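Local coordinates for protein transcriptional regulator (PDB 5JUF) that acts as the competence regulator ComR, a quorum-sensing transcriptional activator of the RNPP family that probably binds DNA once a signalling peptide has been recognised, at residues Y168-L173 and R186-V191; K182-I187 and A214-F219; E119-D124 and L163-Y168. All blocks are in the same frame, centred on the assembly; numbering follows the deposited sequence.

Contact 1. Residues Y168-L173 and R186-V191; sequences YYFFHL and RIIKRV. With SO4 (sulfate ion), chain D.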
loop_
_atom_site.group_PDB
_atom_site.type_symbol
_atom_site.label_atom_id
_atom_site.label_comp_id
_atom_site.label_asym_id
_atom_site.label_seq_id
_atom_site.Cartn_x
_atom_site.Cartn_y
_atom_site.Cartn_z
ATOM N N TYR A 168 4.232 1.072 -2.224
ATOM C CA TYR A 168 4.872 1.345 -3.509
ATOM C C TYR A 168 6.065 2.285 -3.349
ATOM O O TYR A 168 7.047 2.170 -4.093
ATOM C CB TYR A 168 3.853 1.928 -4.489
ATOM C CG TYR A 168 4.194 1.745 -5.950
ATOM C CD1 TYR A 168 4.524 0.495 -6.447
ATOM C CD2 TYR A 168 4.144 2.810 -6.837
ATOM C CE1 TYR A 168 4.808 0.300 -7.795
ATOM C CE2 TYR A 168 4.429 2.631 -8.209
ATOM C CZ TYR A 168 4.770 1.369 -8.672
ATOM O OH TYR A 168 5.051 1.157 -10.013
ATOM N N TYR A 169 5.996 3.211 -2.385
ATOM C CA TYR A 169 7.154 4.030 -2.025
ATOM C C TYR A 169 8.319 3.164 -1.537
ATOM O O TYR A 169 9.459 3.323 -1.994
ATOM C CB TYR A 169 6.741 5.058 -0.973
ATOM C CG TYR A 169 7.866 5.646 -0.129
ATOM C CD1 TYR A 169 8.892 6.392 -0.706
ATOM C CD2 TYR A 169 7.882 5.472 1.249
ATOM C CE1 TYR A 169 9.909 6.942 0.070
ATOM C CE2 TYR A 169 8.904 6.024 2.034
ATOM C CZ TYR A 169 9.908 6.760 1.428
ATOM O OH TYR A 169 10.908 7.313 2.196
ATOM N N PHE A 170 8.049 2.211 -0.641
ATOM C CA PHE A 170 9.115 1.297 -0.213
ATOM C C PHE A 170 9.681 0.509 -1.395
ATOM O O PHE A 170 10.892 0.256 -1.462
ATOM C CB PHE A 170 8.596 0.344 0.870
ATOM C CG PHE A 170 8.214 1.026 2.154
ATOM C CD1 PHE A 170 8.843 2.199 2.549
ATOM C CD2 PHE A 170 7.216 0.502 2.961
ATOM C CE1 PHE A 170 8.490 2.831 3.730
ATOM C CE2 PHE A 170 6.862 1.138 4.144
ATOM C CZ PHE A 170 7.497 2.295 4.525
ATOM N N PHE A 171 8.814 0.127 -2.342
ATOM C CA PHE A 171 9.247 -0.527 -3.579
ATOM C C PHE A 171 10.232 0.346 -4.360
ATOM O O PHE A 171 11.194 -0.169 -4.944
ATOM C CB PHE A 171 7.996 -0.869 -4.408
ATOM C CG PHE A 171 8.237 -1.757 -5.619
ATOM C CD1 PHE A 171 8.608 -3.094 -5.468
ATOM C CD2 PHE A 171 7.995 -1.277 -6.902
ATOM C CE1 PHE A 171 8.784 -3.909 -6.578
ATOM C CE2 PHE A 171 8.159 -2.092 -8.022
ATOM C CZ PHE A 171 8.565 -3.409 -7.856
ATOM N N HIS A 172 10.027 1.674 -4.371
ATOM C CA HIS A 172 11.007 2.565 -5.005
ATOM C C HIS A 172 12.357 2.526 -4.290
ATOM O O HIS A 172 13.398 2.782 -4.907
ATOM C CB HIS A 172 10.517 4.021 -5.024
ATOM C CG HIS A 172 9.478 4.317 -6.064
ATOM N ND1 HIS A 172 8.228 3.737 -6.059
ATOM C CD2 HIS A 172 9.493 5.169 -7.117
ATOM C CE1 HIS A 172 7.521 4.208 -7.071
ATOM N NE2 HIS A 172 8.266 5.078 -7.730
ATOM N N LEU A 173 12.363 2.232 -2.994
ATOM C CA LEU A 173 13.598 2.266 -2.216
ATOM C C LEU A 173 14.372 0.954 -2.251
ATOM O O LEU A 173 15.511 0.918 -1.771
ATOM C CB LEU A 173 13.299 2.620 -0.756
ATOM C CG LEU A 173 12.635 3.968 -0.480
ATOM C CD1 LEU A 173 12.609 4.212 1.029
ATOM C CD2 LEU A 173 13.336 5.097 -1.210
ATOM N N ARG A 186 10.150 9.882 8.654
ATOM C CA ARG A 186 8.814 10.435 8.826
ATOM C C ARG A 186 7.742 9.409 8.474
ATOM O O ARG A 186 6.783 9.215 9.227
ATOM C CB ARG A 186 8.671 11.687 7.964
ATOM C CG ARG A 186 7.379 12.455 8.155
ATOM C CD ARG A 186 7.465 13.813 7.445
ATOM N NE ARG A 186 6.710 13.843 6.192
ATOM C CZ ARG A 186 6.984 14.654 5.174
ATOM N NH1 ARG A 186 6.245 14.618 4.078
ATOM N NH2 ARG A 186 8.010 15.490 5.244
ATOM N N ILE A 187 7.892 8.737 7.329
ATOM C CA ILE A 187 6.927 7.707 6.944
ATOM C C ILE A 187 6.933 6.559 7.950
ATOM O O ILE A 187 5.870 6.085 8.370
ATOM C CB ILE A 187 7.213 7.210 5.516
ATOM C CG1 ILE A 187 7.073 8.345 4.502
ATOM C CG2 ILE A 187 6.255 6.061 5.120
ATOM C CD1 ILE A 187 5.654 8.859 4.337
ATOM N N ILE A 188 8.127 6.093 8.344
ATOM C CA ILE A 188 8.250 4.990 9.310
ATOM C C ILE A 188 7.479 5.308 10.581
ATOM O O ILE A 188 6.690 4.495 11.077
ATOM C CB ILE A 188 9.733 4.726 9.659
ATOM C CG1 ILE A 188 10.508 4.098 8.513
ATOM C CG2 ILE A 188 9.852 3.847 10.896
ATOM C CD1 ILE A 188 9.673 3.536 7.467
ATOM N N LYS A 189 7.755 6.481 11.159
ATOM C CA LYS A 189 7.152 6.859 12.431
ATOM C C LYS A 189 5.634 6.870 12.339
ATOM O O LYS A 189 4.946 6.435 13.266
ATOM C CB LYS A 189 7.661 8.232 12.866
ATOM C CG LYS A 189 6.863 8.836 14.031
ATOM C CD LYS A 189 7.302 10.255 14.415
ATOM C CE LYS A 189 6.451 10.788 15.571
ATOM N NZ LYS A 189 6.880 12.123 16.073
ATOM N N ARG A 190 5.090 7.380 11.235
ATOM C CA ARG A 190 3.639 7.452 11.133
ATOM C C ARG A 190 3.035 6.064 10.943
ATOM O O ARG A 190 1.988 5.758 11.521
ATOM C CB ARG A 190 3.246 8.416 10.019
ATOM C CG ARG A 190 3.505 9.876 10.452
ATOM C CD ARG A 190 3.377 10.853 9.294
ATOM N NE ARG A 190 3.920 12.148 9.680
ATOM C CZ ARG A 190 3.911 13.224 8.905
ATOM N NH1 ARG A 190 3.375 13.162 7.693
ATOM N NH2 ARG A 190 4.442 14.362 9.346
ATOM N N VAL A 191 3.701 5.194 10.183
ATOM C CA VAL A 191 3.192 3.832 10.031
ATOM C C VAL A 191 3.150 3.121 11.381
ATOM O O VAL A 191 2.189 2.401 11.698
ATOM C CB VAL A 191 4.027 3.055 8.998
ATOM C CG1 VAL A 191 3.721 1.546 9.087
ATOM C CG2 VAL A 191 3.751 3.574 7.567
HETATM S S SO4 D . 4.650 13.581 13.290
HETATM O O1 SO4 D . 5.387 13.889 14.513
HETATM O O2 SO4 D . 4.362 12.150 13.233
HETATM O O3 SO4 D . 3.398 14.336 13.281
HETATM O O4 SO4 D . 5.457 13.973 12.134
#
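Phe170 and Ile187 carry most of the buried surface where residues 168-173 meet residues 186-191, with Tyr169 as the third residue of the contact. The case illustrates how aromatic rings can bridge two helices that are not closely apposed: the axes of these short segments come no nearer than 12.7 Å, at 141° between their chain directions. The CB of Phe170 does not aim straight at the partner helix, yet the ring reaches across because CG is anti to the carbonyl carbon (chi1 -65°). Its far end then meets two isoleucines, with CZ of Phe170 4.0 Å from CG2 of Ile187 and 3.9 Å from CD1 of Ile188. Tyr169 starts out facing the partner and meets the other branch of Ile187, its CE2 lying 3.9 Å from Ile187 CG1. Ile187 is thus shared between two rings, its CG1 branch beside the tyrosine and its CG2 methyl near the end of the phenylalanine. No hydrogen bond joins the segments, so the cohesion is apolar. Lys189 and Arg190, which do not touch residues 168-173, hold a sulfate, probably from the crystallisation liquor: NH2 of Arg190 donates to its O4 at 3.0 Å, while NZ of Lys189 donates to its O1 at 2.8 Å. The guanidinium of Arg190 receives O4 at its edge and has Arg186 CG over one face. Around this tetratricopeptide-type helical packing, helix 200-219 closes over Phe170 and Ile188 through Ile213, whereas helix 139-152 brings Phe149 to stack on Tyr169.

Contact 2. Residues K182-I187 and A214-F219; sequences KLFERI and AALKIF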
loop_
_atom_site.group_PDB
_atom_site.type_symbol
_atom_site.label_atom_id
_atom_site.label_comp_id
_atom_site.label_asym_id
_atom_site.label_seq_id
_atom_site.Cartn_x
_atom_site.Cartn_y
_atom_site.Cartn_z
ATOM N N LYS A 182 15.281 11.585 5.845
ATOM C CA LYS A 182 14.287 12.274 6.665
ATOM C C LYS A 182 12.862 11.899 6.261
ATOM O O LYS A 182 12.002 11.700 7.124
ATOM C CB LYS A 182 14.485 13.786 6.579
ATOM C CG LYS A 182 15.744 14.283 7.280
ATOM C CD LYS A 182 15.744 15.792 7.450
ATOM C CE LYS A 182 16.970 16.252 8.231
ATOM N NZ LYS A 182 17.004 17.732 8.424
ATOM N N LEU A 183 12.586 11.821 4.960
ATOM C CA LEU A 183 11.284 11.329 4.510
ATOM C C LEU A 183 11.022 9.904 5.000
ATOM O O LEU A 183 9.911 9.581 5.447
ATOM C CB LEU A 183 11.206 11.378 2.990
ATOM C CG LEU A 183 9.937 10.766 2.382
ATOM C CD1 LEU A 183 8.723 11.559 2.844
ATOM C CD2 LEU A 183 10.046 10.747 0.859
ATOM N N PHE A 184 12.023 9.030 4.900
ATOM C CA PHE A 184 11.823 7.641 5.300
ATOM C C PHE A 184 11.480 7.554 6.782
ATOM O O PHE A 184 10.526 6.865 7.175
ATOM C CB PHE A 184 13.072 6.825 4.949
ATOM C CG PHE A 184 12.960 5.347 5.245
ATOM C CD1 PHE A 184 11.973 4.570 4.664
ATOM C CD2 PHE A 184 13.883 4.728 6.070
ATOM C CE1 PHE A 184 11.892 3.212 4.930
ATOM C CE2 PHE A 184 13.811 3.372 6.331
ATOM C CZ PHE A 184 12.816 2.614 5.762
ATOM N N GLU A 185 12.227 8.285 7.620
ATOM C CA GLU A 185 11.955 8.294 9.055
ATOM C C GLU A 185 10.559 8.822 9.353
ATOM O O GLU A 185 9.868 8.308 10.239
ATOM C CB GLU A 185 12.998 9.143 9.785
ATOM C CG GLU A 185 14.400 8.544 9.804
ATOM C CD GLU A 185 14.488 7.278 10.633
ATOM O OE1 GLU A 185 15.438 6.496 10.422
ATOM O OE2 GLU A 185 13.608 7.066 11.493
ATOM N N ARG A 186 10.150 9.882 8.654
ATOM C CA ARG A 186 8.814 10.435 8.826
ATOM C C ARG A 186 7.742 9.409 8.474
ATOM O O ARG A 186 6.783 9.215 9.227
ATOM C CB ARG A 186 8.671 11.687 7.964
ATOM C CG ARG A 186 7.379 12.455 8.155
ATOM C CD ARG A 186 7.465 13.813 7.445
ATOM N NE ARG A 186 6.710 13.843 6.192
ATOM C CZ ARG A 186 6.984 14.654 5.174
ATOM N NH1 ARG A 186 6.245 14.618 4.078
ATOM N NH2 ARG A 186 8.010 15.490 5.244
ATOM N N ILE A 187 7.892 8.737 7.329
ATOM C CA ILE A 187 6.927 7.707 6.944
ATOM C C ILE A 187 6.933 6.559 7.950
ATOM O O ILE A 187 5.870 6.085 8.370
ATOM C CB ILE A 187 7.213 7.210 5.516
ATOM C CG1 ILE A 187 7.073 8.345 4.502
ATOM C CG2 ILE A 187 6.255 6.061 5.120
ATOM C CD1 ILE A 187 5.654 8.859 4.337
ATOM N N ALA A 214 11.318 -3.144 8.025
ATOM C CA ALA A 214 12.376 -3.928 8.663
ATOM C C ALA A 214 13.466 -4.306 7.662
ATOM O O ALA A 214 14.662 -4.202 7.962
ATOM C CB ALA A 214 11.772 -5.178 9.311
ATOM N N ALA A 215 13.076 -4.740 6.464
ATOM C CA ALA A 215 14.066 -5.162 5.480
ATOM C C ALA A 215 14.934 -3.992 5.024
ATOM O O ALA A 215 16.150 -4.147 4.857
ATOM C CB ALA A 215 13.379 -5.827 4.285
ATOM N N LEU A 216 14.342 -2.809 4.830
ATOM C CA LEU A 216 15.145 -1.651 4.436
ATOM C C LEU A 216 16.081 -1.205 5.561
ATOM O O LEU A 216 17.207 -0.763 5.299
ATOM C CB LEU A 216 14.228 -0.505 4.006
ATOM C CG LEU A 216 13.572 -0.696 2.638
ATOM C CD1 LEU A 216 12.372 0.227 2.501
ATOM C CD2 LEU A 216 14.583 -0.462 1.501
ATOM N N LYS A 217 15.638 -1.318 6.818
ATOM C CA LYS A 217 16.491 -0.927 7.936
ATOM C C LYS A 217 17.713 -1.827 8.036
ATOM O O LYS A 217 18.832 -1.345 8.253
ATOM C CB LYS A 217 15.693 -0.951 9.239
ATOM C CG LYS A 217 14.800 0.270 9.446
ATOM C CD LYS A 217 14.116 0.212 10.809
ATOM C CE LYS A 217 13.446 1.544 11.143
ATOM N NZ LYS A 217 14.464 2.540 11.593
ATOM N N ILE A 218 17.514 -3.141 7.889
ATOM C CA ILE A 218 18.638 -4.067 7.780
ATOM C C ILE A 218 19.542 -3.665 6.620
ATOM O O ILE A 218 20.758 -3.521 6.778
ATOM C CB ILE A 218 18.121 -5.513 7.631
ATOM C CG1 ILE A 218 17.465 -5.984 8.936
ATOM C CG2 ILE A 218 19.267 -6.477 7.275
ATOM C CD1 ILE A 218 16.713 -7.297 8.792
ATOM N N PHE A 219 18.955 -3.446 5.440
ATOM C CA PHE A 219 19.737 -3.033 4.272
ATOM C C PHE A 219 20.546 -1.760 4.542
ATOM O O PHE A 219 21.729 -1.679 4.185
ATOM C CB PHE A 219 18.797 -2.848 3.075
ATOM C CG PHE A 219 19.490 -2.422 1.816
ATOM C CD1 PHE A 219 20.399 -3.260 1.193
ATOM C CD2 PHE A 219 19.220 -1.187 1.244
ATOM C CE1 PHE A 219 21.050 -2.867 0.034
ATOM C CE2 PHE A 219 19.864 -0.787 0.082
ATOM C CZ PHE A 219 20.787 -1.632 -0.523
#
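With chi1 at -177°, the ring of Phe184 swings out opposite its own backbone N and extends from helix 181-192 toward Leu216, whose CG instead lies opposite the carbonyl carbon (chi1 -74°). The two side chains pass at a slant. The far end of the ring does the touching: CZ of Phe184 lies 3.8 Å from CB of Leu216, and CE1 of Phe184 lies 3.9 Å from the CD1 methyl of the same leucine. Leu216 therefore offers both the root of its side chain and one of its two methyls to neighbouring ring atoms. This one aromatic spans most of the gap between the segments, whose nearest CA atoms, those of Phe184 and Leu216, are 9.9 Å apart.

Beside this apolar pair, Glu185 and Lys217 carry opposite charges, but OE1 of Glu185 and NZ of Lys217, 4.2 Å apart, are too distant to pair as a salt bridge, and the ammonium instead donates a hydrogen bond to the backbone O of Ser224. Phe226 of helix 226-240 packs on Lys217, while Tyr169 and Leu173 of helix 160-173 pack on Phe184. The contact thus joins successive helices of the tetratricopeptide region by a hydrophobic bridge, with the charged pair to one side. Its chemistry implies that burial of Phe184 gives the largest share of the cohesion, Leu216 and the Lys217 side chain both contributing, whereas attraction between Glu185 and Lys217 would probably be a modest, long-range addition.

Contact 3. Residues E119-D124 and L163-Y168; sequences ELLTLD and LLVIDY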
loop_
_atom_site.group_PDB
_atom_site.type_symbol
_atom_site.label_atom_id
_atom_site.label_comp_id
_atom_site.label_asym_id
_atom_site.label_seq_id
_atom_site.Cartn_x
_atom_site.Cartn_y
_atom_site.Cartn_z
ATOM N N GLU A 119 -8.482 3.789 -6.706
ATOM C CA GLU A 119 -8.648 2.339 -6.659
ATOM C C GLU A 119 -7.870 1.658 -7.770
ATOM O O GLU A 119 -7.233 0.627 -7.549
ATOM C CB GLU A 119 -10.130 1.967 -6.751
ATOM C CG GLU A 119 -10.928 2.356 -5.525
ATOM C CD GLU A 119 -10.505 1.582 -4.280
ATOM O OE1 GLU A 119 -10.043 0.433 -4.427
ATOM O OE2 GLU A 119 -10.619 2.126 -3.159
ATOM N N LEU A 120 -7.940 2.199 -8.985
ATOM C CA LEU A 120 -7.162 1.622 -10.074
ATOM C C LEU A 120 -5.670 1.652 -9.754
ATOM O O LEU A 120 -4.943 0.699 -10.049
ATOM C CB LEU A 120 -7.470 2.361 -11.380
ATOM C CG LEU A 120 -8.922 2.262 -11.874
ATOM C CD1 LEU A 120 -9.228 3.238 -13.027
ATOM C CD2 LEU A 120 -9.239 0.844 -12.302
ATOM N N LEU A 121 -5.193 2.729 -9.134
ATOM C CA LEU A 121 -3.775 2.793 -8.799
ATOM C C LEU A 121 -3.402 1.720 -7.773
ATOM O O LEU A 121 -2.347 1.076 -7.884
ATOM C CB LEU A 121 -3.452 4.194 -8.287
ATOM C CG LEU A 121 -2.002 4.661 -8.146
ATOM C CD1 LEU A 121 -1.545 4.418 -6.761
ATOM C CD2 LEU A 121 -1.025 4.083 -9.173
ATOM N N THR A 122 -4.258 1.524 -6.770
ATOM C CA THR A 122 -4.102 0.437 -5.804
ATOM C C THR A 122 -3.916 -0.915 -6.484
ATOM O O THR A 122 -3.049 -1.705 -6.087
ATOM C CB THR A 122 -5.327 0.406 -4.885
ATOM O OG1 THR A 122 -5.195 1.453 -3.913
ATOM C CG2 THR A 122 -5.469 -0.926 -4.204
ATOM N N LEU A 123 -4.724 -1.200 -7.511
ATOM C CA LEU A 123 -4.584 -2.462 -8.237
ATOM C C LEU A 123 -3.288 -2.502 -9.041
ATOM O O LEU A 123 -2.632 -3.549 -9.102
ATOM C CB LEU A 123 -5.797 -2.685 -9.151
ATOM C CG LEU A 123 -7.150 -2.768 -8.413
ATOM C CD1 LEU A 123 -8.308 -2.821 -9.388
ATOM C CD2 LEU A 123 -7.185 -3.979 -7.477
ATOM N N ASP A 124 -2.906 -1.373 -9.664
ATOM C CA ASP A 124 -1.657 -1.307 -10.431
ATOM C C ASP A 124 -0.444 -1.517 -9.531
ATOM O O ASP A 124 0.539 -2.147 -9.937
ATOM C CB ASP A 124 -1.531 0.049 -11.151
ATOM C CG ASP A 124 -2.446 0.168 -12.383
ATOM O OD1 ASP A 124 -2.604 -0.816 -13.122
ATOM O OD2 ASP A 124 -3.006 1.256 -12.605
ATOM N N LEU A 163 -1.750 2.941 2.809
ATOM C CA LEU A 163 -0.663 2.020 3.135
ATOM C C LEU A 163 -0.137 1.319 1.893
ATOM O O LEU A 163 1.039 0.939 1.852
ATOM C CB LEU A 163 -1.133 0.994 4.171
ATOM C CG LEU A 163 -1.471 1.540 5.557
ATOM C CD1 LEU A 163 -1.961 0.409 6.462
ATOM C CD2 LEU A 163 -0.230 2.207 6.147
ATOM N N LEU A 164 -0.983 1.132 0.876
ATOM C CA LEU A 164 -0.501 0.538 -0.372
ATOM C C LEU A 164 0.314 1.538 -1.186
ATOM O O LEU A 164 1.305 1.159 -1.830
ATOM C CB LEU A 164 -1.677 0.015 -1.191
ATOM C CG LEU A 164 -2.264 -1.236 -0.525
ATOM C CD1 LEU A 164 -3.567 -1.615 -1.198
ATOM C CD2 LEU A 164 -1.238 -2.358 -0.595
ATOM N N VAL A 165 -0.088 2.814 -1.188
ATOM C CA VAL A 165 0.781 3.842 -1.775
ATOM C C VAL A 165 2.131 3.841 -1.060
ATOM O O VAL A 165 3.191 3.849 -1.695
ATOM C CB VAL A 165 0.098 5.218 -1.718
ATOM C CG1 VAL A 165 1.068 6.322 -2.141
ATOM C CG2 VAL A 165 -1.150 5.225 -2.632
ATOM N N ILE A 166 2.106 3.727 0.268
ATOM C CA ILE A 166 3.346 3.696 1.045
ATOM C C ILE A 166 4.171 2.455 0.705
ATOM O O ILE A 166 5.408 2.510 0.632
ATOM C CB ILE A 166 3.014 3.791 2.546
ATOM C CG1 ILE A 166 2.619 5.240 2.900
ATOM C CG2 ILE A 166 4.188 3.303 3.427
ATOM C CD1 ILE A 166 2.068 5.375 4.297
ATOM N N ASP A 167 3.503 1.316 0.490
ATOM C CA ASP A 167 4.204 0.113 0.039
ATOM C C ASP A 167 4.886 0.343 -1.307
ATOM O O ASP A 167 6.010 -0.120 -1.525
ATOM C CB ASP A 167 3.214 -1.060 -0.043
ATOM C CG ASP A 167 3.897 -2.441 -0.048
ATOM O OD1 ASP A 167 5.087 -2.560 0.305
ATOM O OD2 ASP A 167 3.208 -3.424 -0.380
ATOM N N TYR A 168 4.232 1.072 -2.224
ATOM C CA TYR A 168 4.872 1.345 -3.509
ATOM C C TYR A 168 6.065 2.285 -3.349
ATOM O O TYR A 168 7.047 2.170 -4.093
ATOM C CB TYR A 168 3.853 1.928 -4.489
ATOM C CG TYR A 168 4.194 1.745 -5.950
ATOM C CD1 TYR A 168 4.524 0.495 -6.447
ATOM C CD2 TYR A 168 4.144 2.810 -6.837
ATOM C CE1 TYR A 168 4.808 0.300 -7.795
ATOM C CE2 TYR A 168 4.429 2.631 -8.209
ATOM C CZ TYR A 168 4.770 1.369 -8.672
ATOM O OH TYR A 168 5.051 1.157 -10.013
#
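Thr122 and Leu164 form the close part of the contact between residues 119-124 and 163-168. The CG2 methyl of Thr122 lies 3.6 Å from the CD1 methyl of Leu164, and the two side chains cross at about a right angle. Here the backbones also come together, with the CA atoms of Thr122 and Leu164 6.5 Å apart, a spacing consistent with the small side chain of threonine. Leu164 faces the partner helix from its first bond, whereas Thr122 projects alongside. At Thr122, chi1 of -78° places OG1 beside the backbone N and CG2 beside the carbonyl carbon, which separates the roles of the two branches: the methyl meets Leu164, while the hydroxyl has weak hydrogen bonds with the backbone O of Glu118 and with OD1 of Asn161.

The looser part lies at Leu121 and Val165. There CD1 of Leu121 and CG2 of Val165 are 4.2 Å apart, a lighter apolar touch in which the leucine reaches over by its branch end. This side is not open to solvent, for both residues are buried, and Val141 and Ile144 of helix 139-152 pack against Leu121. Asp124, by contrast, is partly exposed, and its carboxylate leads away from the other segment. The hydroxyl of Tyr168 is hydrogen-bonded to ND2 of Asn128.

Helices 117-130 and 160-173, not consecutive in the chain, are thereby brought together within the tetratricopeptide region. No hydrogen bond crosses between the segments, so between these two segments the attraction is probably chiefly apolar, while the polar branch of Thr122 is met by weak bonds to Glu118 O and Asn161 OD1.

How the contacts relate
All three contacts lie in the tetratricopeptide region and follow one another through its stacked helices. Contact 3 opens first along the chain, pairing helix 117-130 with helix 160-173. The latter helix passes Tyr168 on to contact 1, centred about 12 Å away, where it meets helix 181-192. That helix in turn leads to contact 2, whose centre is about 7 Å from that of contact 1 and which reaches helix 200-219; Arg186 and Ile187 belong to both. Centres of contacts 2 and 3 are about 19 Å apart, yet Ile187 CG2 and Ile166 CG2 still touch at 3.8 Å. The contacts touch in turn through largely apolar side chains, consistent with a layered helical repeat scaffold.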